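Local coordinates for protein Cys-Gly metallodipeptidase DUG1 (Saccharomyces cerevisiae, PDB 4G1P) that hydrolyses the dipeptide Cys-Gly as a metal-dependent dipeptidase and is the catalytic component of the complex that degrades glutathione in yeast, at residues Pro17-Arg22 / Trp145-Asp150; Lys11-Lys16 / Asn460-Met465; Val64-Gln69 / Pro81-Ser86. All blocks are in the same frame, centred on the assembly; numbering follows the deposited sequence.

Contact 1: Pro17-Arg22 / Trp145-Asp150; sequences PQFFSR and WINVVD
Asp-150 OD2 is gripped by two nitrogens of Arg-22, NH1 at 3.0 Å and NH2 at 3.2 Å, in an end-on salt bridge that joins two nearly antiparallel helices of the catalytic alpha/beta domain of this M20 peptidase. The short axes of 17-22 and 145-150 run 151° apart and come within 10.8 Å, with the Arg-22 and Phe-19 side chains reaching across. The two nitrogens meet the oxygen differently: NH2 takes its syn lone pair, whereas NH1 approaches from above the carboxylate plane. NH1 has a second acceptor, Asn-147 OD1 at 3.0 Å, and here the amide lies almost coplanar with the guanidinium, so the bond runs in the planes of both groups. Arg-22 reaches this position with CG anti to the backbone N (chi1 164°), after which the chain bends at chi3. CG2 of Ile-146 covers one guanidinium face, offset toward the rim, while NE bonds Gln-52 OE1 of helix 39-55. The plane is thus fixed by bonds at its edge and a methyl over its face. The other carboxylate oxygen, Asp-150 OD1, is shared by Lys-153 and Ser-56, and this cluster of positive and hydroxyl partners would be expected to stabilise the ionised acid. A leucine in place of Arg-22 would probably leave Asn-147 OD1 without this donor and Asp-150 OD2 without its charged mate. Asn-147 also packs on Phe-19: the amide stacks over the ring, and Asn-147 CB makes a CH-pi contact over the centre of the face, 3.5 Å from the centroid of the Phe-19 ring and 13° off its normal.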
loop_
_atom_site.group_PDB
_atom_site.type_symbol
_atom_site.label_atom_id
_atom_site.label_comp_id
_atom_site.label_asym_id
_atom_site.label_seq_id
_atom_site.Cartn_x
_atom_site.Cartn_y
_atom_site.Cartn_z
ATOM N N PRO A 17 -6.236 -19.428 -36.000
ATOM C CA PRO A 17 -5.693 -18.094 -36.283
ATOM C C PRO A 17 -6.668 -16.936 -36.022
ATOM O O PRO A 17 -6.227 -15.910 -35.491
ATOM C CB PRO A 17 -5.336 -18.185 -37.762
ATOM C CG PRO A 17 -4.975 -19.607 -37.944
ATOM C CD PRO A 17 -5.925 -20.374 -37.087
ATOM N N GLN A 18 -7.941 -17.072 -36.381
ATOM C CA GLN A 18 -8.849 -15.969 -36.118
ATOM C C GLN A 18 -9.213 -15.912 -34.643
ATOM O O GLN A 18 -9.377 -14.826 -34.089
ATOM C CB GLN A 18 -10.092 -15.896 -37.035
ATOM C CG GLN A 18 -10.440 -17.116 -37.881
ATOM C CD GLN A 18 -9.517 -17.300 -39.080
ATOM O OE1 GLN A 18 -8.620 -18.152 -39.065
ATOM N NE2 GLN A 18 -9.739 -16.512 -40.127
ATOM N N PHE A 19 -9.293 -17.072 -33.998
ATOM C CA PHE A 19 -9.579 -17.110 -32.570
ATOM C C PHE A 19 -8.471 -16.397 -31.793
ATOM O O PHE A 19 -8.753 -15.631 -30.872
ATOM C CB PHE A 19 -9.731 -18.546 -32.055
ATOM C CG PHE A 19 -10.878 -19.304 -32.667
ATOM C CD1 PHE A 19 -11.925 -18.641 -33.285
ATOM C CD2 PHE A 19 -10.905 -20.683 -32.624
ATOM C CE1 PHE A 19 -12.960 -19.331 -33.854
ATOM C CE2 PHE A 19 -11.942 -21.376 -33.181
ATOM C CZ PHE A 19 -12.977 -20.698 -33.794
ATOM N N PHE A 20 -7.225 -16.664 -32.174
ATOM C CA PHE A 20 -6.061 -16.070 -31.540
ATOM C C PHE A 20 -6.116 -14.572 -31.740
ATOM O O PHE A 20 -5.878 -13.785 -30.825
ATOM C CB PHE A 20 -4.774 -16.594 -32.174
ATOM C CG PHE A 20 -4.367 -17.966 -31.713
ATOM C CD1 PHE A 20 -4.721 -18.435 -30.460
ATOM C CD2 PHE A 20 -3.605 -18.792 -32.539
ATOM C CE1 PHE A 20 -4.326 -19.715 -30.048
ATOM C CE2 PHE A 20 -3.209 -20.069 -32.134
ATOM C CZ PHE A 20 -3.565 -20.529 -30.894
ATOM N N SER A 21 -6.426 -14.185 -32.965
ATOM C CA SER A 21 -6.469 -12.788 -33.306
ATOM C C SER A 21 -7.533 -12.080 -32.471
ATOM O O SER A 21 -7.281 -11.035 -31.855
ATOM C CB SER A 21 -6.751 -12.637 -34.792
ATOM O OG SER A 21 -6.832 -11.269 -35.139
ATOM N N ARG A 22 -8.723 -12.660 -32.444
ATOM C CA ARG A 22 -9.811 -12.102 -31.667
ATOM C C ARG A 22 -9.404 -11.975 -30.200
ATOM O O ARG A 22 -9.644 -10.945 -29.571
ATOM C CB ARG A 22 -11.051 -12.969 -31.815
ATOM C CG ARG A 22 -12.101 -12.696 -30.771
ATOM C CD ARG A 22 -13.283 -13.632 -30.937
ATOM N NE ARG A 22 -14.130 -13.233 -32.055
ATOM C CZ ARG A 22 -14.881 -14.065 -32.762
ATOM N NH1 ARG A 22 -14.906 -15.362 -32.479
ATOM N NH2 ARG A 22 -15.615 -13.591 -33.753
ATOM N N TRP A 145 -17.149 -19.095 -26.325
ATOM C CA TRP A 145 -18.530 -19.260 -26.776
ATOM C C TRP A 145 -18.737 -18.723 -28.185
ATOM O O TRP A 145 -19.415 -19.357 -28.996
ATOM C CB TRP A 145 -19.509 -18.594 -25.821
ATOM C CG TRP A 145 -19.521 -19.238 -24.466
ATOM C CD1 TRP A 145 -19.096 -18.689 -23.294
ATOM C CD2 TRP A 145 -19.944 -20.572 -24.153
ATOM N NE1 TRP A 145 -19.245 -19.589 -22.273
ATOM C CE2 TRP A 145 -19.770 -20.750 -22.771
ATOM C CE3 TRP A 145 -20.464 -21.625 -24.909
ATOM C CZ2 TRP A 145 -20.092 -21.945 -22.126
ATOM C CZ3 TRP A 145 -20.792 -22.808 -24.267
ATOM C CH2 TRP A 145 -20.601 -22.959 -22.890
ATOM N N ILE A 146 -18.130 -17.579 -28.498
ATOM C CA ILE A 146 -18.262 -17.022 -29.842
ATOM C C ILE A 146 -17.490 -17.833 -30.884
ATOM O O ILE A 146 -18.001 -18.083 -31.974
ATOM C CB ILE A 146 -17.813 -15.569 -29.899
ATOM C CG1 ILE A 146 -18.456 -14.787 -28.756
ATOM C CG2 ILE A 146 -18.136 -14.965 -31.269
ATOM C CD1 ILE A 146 -17.898 -13.407 -28.586
ATOM N N ASN A 147 -16.267 -18.236 -30.544
ATOM C CA ASN A 147 -15.475 -19.114 -31.399
ATOM C C ASN A 147 -16.294 -20.333 -31.818
ATOM O O ASN A 147 -16.393 -20.678 -33.010
ATOM C CB ASN A 147 -14.214 -19.559 -30.661
ATOM C CG ASN A 147 -13.362 -18.379 -30.192
ATOM O OD1 ASN A 147 -13.418 -17.291 -30.774
ATOM N ND2 ASN A 147 -12.570 -18.588 -29.131
ATOM N N VAL A 148 -16.909 -20.958 -30.816
ATOM C CA VAL A 148 -17.753 -22.110 -31.031
ATOM C C VAL A 148 -18.907 -21.832 -31.999
ATOM O O VAL A 148 -19.147 -22.621 -32.915
ATOM C CB VAL A 148 -18.279 -22.656 -29.709
ATOM C CG1 VAL A 148 -19.362 -23.720 -29.964
ATOM C CG2 VAL A 148 -17.121 -23.222 -28.909
ATOM N N VAL A 149 -19.615 -20.720 -31.812
ATOM C CA VAL A 149 -20.647 -20.364 -32.780
ATOM C C VAL A 149 -20.035 -20.256 -34.179
ATOM O O VAL A 149 -20.595 -20.750 -35.149
ATOM C CB VAL A 149 -21.378 -19.067 -32.415
ATOM C CG1 VAL A 149 -22.296 -18.658 -33.535
ATOM C CG2 VAL A 149 -22.164 -19.246 -31.148
ATOM N N ASP A 150 -18.856 -19.663 -34.272
ATOM C CA ASP A 150 -18.200 -19.524 -35.552
ATOM C C ASP A 150 -17.879 -20.879 -36.168
ATOM O O ASP A 150 -17.994 -21.060 -37.374
ATOM C CB ASP A 150 -16.923 -18.699 -35.420
ATOM C CG ASP A 150 -17.201 -17.226 -35.303
ATOM O OD1 ASP A 150 -18.341 -16.820 -35.616
ATOM O OD2 ASP A 150 -16.284 -16.476 -34.904
#

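Contact 2: Lys11-Lys16 / Asn460-Met465; sequences KIDSLK and NFVGGM
Helix-to-helix packing near the chain termini places the end of helix 5-14, and the turn that leads into helix 16-28, against helix 458-477, tying the N-terminal region to the last helix of the M20 peptidase fold. Ile-12 and Val-462 lie nearest each other along the backbones, their CA atoms 7.3 Å apart. Ile-12 points toward the partner helix and divides its branches between two residues: CG2 lies 4.3 Å from Val-462 CG1 and 4.2 Å from Met-465 CB, while CD1, at the end of the longer branch, rests 4.0 Å from the backbone C of Met-465. Val-462 is in turn flanked by two charged residues, one touching through a carboxylate oxygen, the other through a chain methylene. Its CG1 and CG2 point to different neighbours because CG1 is anti to the backbone N (chi1 173°) and CG2 beside it. CG1 meets Asp-13 OD1 at 3.7 Å, and CG2 meets Lys-16 CD at 4.0 Å, each side chain crossing the valine at about a right angle. Met-465 lays CE over the centre of the Phe-461 ring, and Ile-12 also touches Ala-151 of helix 135-154. Asp-13 is exposed, and its OD1 forms a salt bridge with Lys-466, just beyond 460-465. Cohesion between 11-16 and 460-465 therefore rests on apolar packing of Ile-12, Val-462, Met-465 and the Lys-16 methylenes.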
loop_
_atom_site.group_PDB
_atom_site.type_symbol
_atom_site.label_atom_id
_atom_site.label_comp_id
_atom_site.label_asym_id
_atom_site.label_seq_id
_atom_site.Cartn_x
_atom_site.Cartn_y
_atom_site.Cartn_z
ATOM N N LYS A 11 -13.119 -27.585 -37.610
ATOM C CA LYS A 11 -13.147 -26.167 -37.893
ATOM C C LYS A 11 -12.563 -25.399 -36.722
ATOM O O LYS A 11 -12.006 -24.326 -36.897
ATOM C CB LYS A 11 -14.562 -25.702 -38.215
ATOM C CG LYS A 11 -14.921 -25.898 -39.676
ATOM C CD LYS A 11 -13.850 -25.316 -40.586
ATOM C CE LYS A 11 -13.971 -25.837 -42.017
ATOM N NZ LYS A 11 -13.161 -25.022 -42.974
ATOM N N ILE A 12 -12.683 -25.966 -35.526
ATOM C CA ILE A 12 -12.153 -25.322 -34.337
ATOM C C ILE A 12 -10.630 -25.262 -34.423
ATOM O O ILE A 12 -10.013 -24.268 -34.044
ATOM C CB ILE A 12 -12.600 -26.042 -33.062
ATOM C CG1 ILE A 12 -14.064 -25.718 -32.768
ATOM C CG2 ILE A 12 -11.726 -25.644 -31.891
ATOM C CD1 ILE A 12 -14.634 -26.440 -31.560
ATOM N N ASP A 13 -10.034 -26.327 -34.949
ATOM C CA ASP A 13 -8.606 -26.348 -35.209
ATOM C C ASP A 13 -8.217 -25.354 -36.307
ATOM O O ASP A 13 -7.260 -24.598 -36.154
ATOM C CB ASP A 13 -8.155 -27.757 -35.584
ATOM C CG ASP A 13 -8.134 -28.699 -34.396
ATOM O OD1 ASP A 13 -8.082 -28.212 -33.244
ATOM O OD2 ASP A 13 -8.147 -29.931 -34.617
ATOM N N SER A 14 -8.974 -25.339 -37.397
ATOM C CA SER A 14 -8.630 -24.516 -38.552
ATOM C C SER A 14 -8.735 -23.037 -38.251
ATOM O O SER A 14 -8.032 -22.230 -38.846
ATOM C CB SER A 14 -9.561 -24.819 -39.729
ATOM O OG SER A 14 -9.547 -26.195 -40.037
ATOM N N LEU A 15 -9.646 -22.686 -37.354
ATOM C CA LEU A 15 -9.950 -21.298 -37.098
ATOM C C LEU A 15 -9.097 -20.712 -35.962
ATOM O O LEU A 15 -9.277 -19.560 -35.584
ATOM C CB LEU A 15 -11.433 -21.138 -36.794
ATOM C CG LEU A 15 -12.434 -21.370 -37.923
ATOM C CD1 LEU A 15 -13.839 -21.038 -37.441
ATOM C CD2 LEU A 15 -12.073 -20.544 -39.142
ATOM N N LYS A 16 -8.162 -21.502 -35.436
ATOM C CA LYS A 16 -7.245 -21.013 -34.404
ATOM C C LYS A 16 -6.584 -19.668 -34.721
ATOM O O LYS A 16 -6.390 -18.849 -33.812
ATOM C CB LYS A 16 -6.193 -22.064 -34.034
ATOM C CG LYS A 16 -6.770 -23.215 -33.208
ATOM C CD LYS A 16 -5.842 -24.417 -33.211
ATOM C CE LYS A 16 -4.424 -24.023 -32.826
ATOM N NZ LYS A 16 -3.540 -25.220 -32.778
ATOM N N ASN A 460 -6.067 -26.463 -23.212
ATOM C CA ASN A 460 -7.334 -26.177 -22.525
ATOM C C ASN A 460 -8.224 -25.239 -23.325
ATOM O O ASN A 460 -9.451 -25.336 -23.289
ATOM C CB ASN A 460 -7.077 -25.590 -21.144
ATOM C CG ASN A 460 -6.517 -26.609 -20.185
ATOM O OD1 ASN A 460 -5.368 -27.037 -20.322
ATOM N ND2 ASN A 460 -7.321 -27.003 -19.200
ATOM N N PHE A 461 -7.592 -24.330 -24.050
ATOM C CA PHE A 461 -8.325 -23.407 -24.886
ATOM C C PHE A 461 -9.050 -24.199 -25.964
ATOM O O PHE A 461 -10.272 -24.136 -26.070
ATOM C CB PHE A 461 -7.378 -22.374 -25.494
ATOM C CG PHE A 461 -8.068 -21.307 -26.256
ATOM C CD1 PHE A 461 -9.274 -20.803 -25.815
ATOM C CD2 PHE A 461 -7.516 -20.802 -27.428
ATOM C CE1 PHE A 461 -9.937 -19.814 -26.529
ATOM C CE2 PHE A 461 -8.164 -19.800 -28.150
ATOM C CZ PHE A 461 -9.372 -19.304 -27.696
ATOM N N VAL A 462 -8.295 -24.970 -26.737
ATOM C CA VAL A 462 -8.883 -25.772 -27.800
ATOM C C VAL A 462 -9.770 -26.883 -27.240
ATOM O O VAL A 462 -10.917 -27.045 -27.673
ATOM C CB VAL A 462 -7.810 -26.375 -28.721
ATOM C CG1 VAL A 462 -8.441 -27.344 -29.705
ATOM C CG2 VAL A 462 -7.055 -25.264 -29.446
ATOM N N GLY A 463 -9.247 -27.630 -26.271
ATOM C CA GLY A 463 -10.011 -28.683 -25.625
ATOM C C GLY A 463 -11.324 -28.184 -25.048
ATOM O O GLY A 463 -12.363 -28.857 -25.157
ATOM N N GLY A 464 -11.283 -26.992 -24.449
ATOM C CA GLY A 464 -12.454 -26.419 -23.816
ATOM C C GLY A 464 -13.496 -25.991 -24.831
ATOM O O GLY A 464 -14.701 -26.039 -24.565
ATOM N N MET A 465 -13.037 -25.558 -26.000
ATOM C CA MET A 465 -13.961 -25.118 -27.035
ATOM C C MET A 465 -14.708 -26.307 -27.606
ATOM O O MET A 465 -15.938 -26.285 -27.745
ATOM C CB MET A 465 -13.221 -24.380 -28.145
ATOM C CG MET A 465 -13.067 -22.890 -27.880
ATOM S SD MET A 465 -12.253 -22.008 -29.232
ATOM C CE MET A 465 -10.561 -22.578 -29.033
#

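Contact 3: Val64-Gln69 / Pro81-Ser86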
loop_
_atom_site.group_PDB
_atom_site.type_symbol
_atom_site.label_atom_id
_atom_site.label_comp_id
_atom_site.label_asym_id
_atom_site.label_seq_id
_atom_site.Cartn_x
_atom_site.Cartn_y
_atom_site.Cartn_z
ATOM N N VAL A 64 -26.810 -3.266 -21.843
ATOM C CA VAL A 64 -27.700 -2.838 -20.780
ATOM C C VAL A 64 -26.971 -1.996 -19.747
ATOM O O VAL A 64 -25.946 -2.410 -19.224
ATOM C CB VAL A 64 -28.334 -4.050 -20.101
ATOM C CG1 VAL A 64 -29.242 -3.609 -18.972
ATOM C CG2 VAL A 64 -29.084 -4.902 -21.135
ATOM N N ASP A 65 -27.514 -0.820 -19.451
ATOM C CA ASP A 65 -26.921 0.105 -18.486
ATOM C C ASP A 65 -27.460 -0.153 -17.111
ATOM O O ASP A 65 -28.625 0.106 -16.867
ATOM C CB ASP A 65 -27.315 1.523 -18.855
ATOM C CG ASP A 65 -26.454 2.574 -18.191
ATOM O OD1 ASP A 65 -26.154 2.446 -16.983
ATOM O OD2 ASP A 65 -26.082 3.545 -18.890
ATOM N N LEU A 66 -26.619 -0.655 -16.215
ATOM C CA LEU A 66 -27.027 -0.907 -14.841
ATOM C C LEU A 66 -27.279 0.407 -14.120
ATOM O O LEU A 66 -27.994 0.453 -13.124
ATOM C CB LEU A 66 -25.954 -1.704 -14.103
ATOM C CG LEU A 66 -25.955 -3.219 -14.307
ATOM C CD1 LEU A 66 -27.156 -3.653 -15.130
ATOM C CD2 LEU A 66 -24.657 -3.671 -14.956
ATOM N N GLY A 67 -26.684 1.477 -14.633
ATOM C CA GLY A 67 -26.822 2.788 -14.035
ATOM C C GLY A 67 -25.489 3.357 -13.593
ATOM O O GLY A 67 -24.445 3.009 -14.136
ATOM N N ILE A 68 -25.530 4.237 -12.600
ATOM C CA ILE A 68 -24.320 4.860 -12.082
ATOM C C ILE A 68 -23.740 4.055 -10.926
ATOM O O ILE A 68 -24.475 3.544 -10.083
ATOM C CB ILE A 68 -24.584 6.299 -11.607
ATOM C CG1 ILE A 68 -25.011 7.182 -12.780
ATOM C CG2 ILE A 68 -23.350 6.869 -10.930
ATOM C CD1 ILE A 68 -24.152 7.024 -14.012
ATOM N N GLN A 69 -22.417 3.948 -10.893
ATOM C CA GLN A 69 -21.735 3.227 -9.827
ATOM C C GLN A 69 -22.225 3.694 -8.460
ATOM O O GLN A 69 -22.180 4.882 -8.146
ATOM C CB GLN A 69 -20.224 3.426 -9.938
ATOM C CG GLN A 69 -19.458 2.176 -10.331
ATOM C CD GLN A 69 -18.459 1.756 -9.277
ATOM O OE1 GLN A 69 -17.278 1.575 -9.563
ATOM N NE2 GLN A 69 -18.929 1.600 -8.046
ATOM N N PRO A 81 -20.013 -0.494 -16.276
ATOM C CA PRO A 81 -19.833 -1.272 -17.514
ATOM C C PRO A 81 -21.147 -1.924 -17.880
ATOM O O PRO A 81 -21.813 -2.430 -16.986
ATOM C CB PRO A 81 -18.846 -2.363 -17.104
ATOM C CG PRO A 81 -18.131 -1.825 -15.932
ATOM C CD PRO A 81 -19.078 -0.911 -15.216
ATOM N N PRO A 82 -21.527 -1.902 -19.164
ATOM C CA PRO A 82 -22.805 -2.457 -19.630
ATOM C C PRO A 82 -22.841 -3.982 -19.554
ATOM O O PRO A 82 -21.806 -4.597 -19.776
ATOM C CB PRO A 82 -22.845 -2.024 -21.099
ATOM C CG PRO A 82 -21.426 -1.869 -21.477
ATOM C CD PRO A 82 -20.745 -1.327 -20.267
ATOM N N VAL A 83 -23.985 -4.582 -19.236
ATOM C CA VAL A 83 -24.086 -6.035 -19.311
ATOM C C VAL A 83 -24.495 -6.326 -20.727
ATOM O O VAL A 83 -25.334 -5.612 -21.277
ATOM C CB VAL A 83 -25.127 -6.644 -18.352
ATOM C CG1 VAL A 83 -25.217 -8.135 -18.574
ATOM C CG2 VAL A 83 -24.741 -6.388 -16.927
ATOM N N ILE A 84 -23.889 -7.344 -21.328
ATOM C CA ILE A 84 -24.069 -7.588 -22.750
ATOM C C ILE A 84 -24.997 -8.758 -22.982
ATOM O O ILE A 84 -24.653 -9.887 -22.679
ATOM C CB ILE A 84 -22.742 -7.900 -23.441
ATOM C CG1 ILE A 84 -21.738 -6.759 -23.231
ATOM C CG2 ILE A 84 -22.982 -8.139 -24.915
ATOM C CD1 ILE A 84 -20.355 -7.053 -23.783
ATOM N N LEU A 85 -26.179 -8.481 -23.506
ATOM C CA LEU A 85 -27.131 -9.538 -23.793
ATOM C C LEU A 85 -27.237 -9.746 -25.296
ATOM O O LEU A 85 -27.341 -8.785 -26.056
ATOM C CB LEU A 85 -28.516 -9.200 -23.228
ATOM C CG LEU A 85 -28.666 -8.747 -21.773
ATOM C CD1 LEU A 85 -30.140 -8.655 -21.480
ATOM C CD2 LEU A 85 -27.984 -9.683 -20.784
ATOM N N SER A 86 -27.217 -11.000 -25.720
ATOM C CA SER A 86 -27.414 -11.318 -27.118
ATOM C C SER A 86 -27.997 -12.717 -27.292
ATOM O O SER A 86 -27.983 -13.532 -26.368
ATOM C CB SER A 86 -26.100 -11.193 -27.877
ATOM O OG SER A 86 -25.219 -12.245 -27.546
HETATM O O HOH W 1 -23.916 -0.357 -17.165
#
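Leu-66 has CG anti to the carbonyl carbon and beside the backbone N (chi1 -82°), and CD2, beyond it, meets CG2 of Val-83, which likewise stands beside its own N because CG1 is anti to it (chi1 176°). The two side chains cross obliquely just beyond an antiparallel strand pair on the edge of the six-stranded mixed sheet of the catalytic domain, where outermost strand 61-64 has ended and strand 83-88 begins. Leu-66 CD2 comes to 3.4 Å from Val-83 CG2 and lies near Pro-81 O as well. Val-64 and Val-83 form a hydrogen-bonded pair: Val-64 N gives to Val-83 O at 2.8 Å, and Val-83 N returns to Val-64 O at 2.9 Å. Both valine side chains project from the same face of the sheet, the one that packs on Leu-181 of helix 178-185. On that face Val-64 CG2 also touches Leu-85 CD1, at 3.9 Å, so that an apolar row runs from Leu-66 to Leu-85. Val-64 O takes a further CA-H...O contact from Pro-82 CA at 3.2 Å. Backbone bonds resume at Gly-67 with Leu-80. Ahead of the strand, Pro-81 packs on helix 39-55, its side chain about 6 Å from that of Asp-104, probably an active-site residue. One water links the two segments, accepting from Leu-66 N at 2.9 Å and donating weakly to Pro-81 O.

Contacts 1 and 2 form one continuous helical cluster, with centres about 8 Å apart, whereas contact 3 lies on the sheet edge, its centre about 24 Å from that of contact 1 and about 30 Å from that of contact 2. Helices 5-14 and 16-28 follow each other in the chain, and helix 135-154 and terminal helix 458-477 complete the cluster; Asn-147 of contact 1 meets Phe-461 and Met-465 of contact 2. Along the chain the closures are concentric: contact 2 spans nearly the whole sequence, contact 1 lies within it, and contact 3 is innermost. Local strand pairing and long-range helix packing thus build the same catalytic domain, with segments near the two ends of the chain brought together.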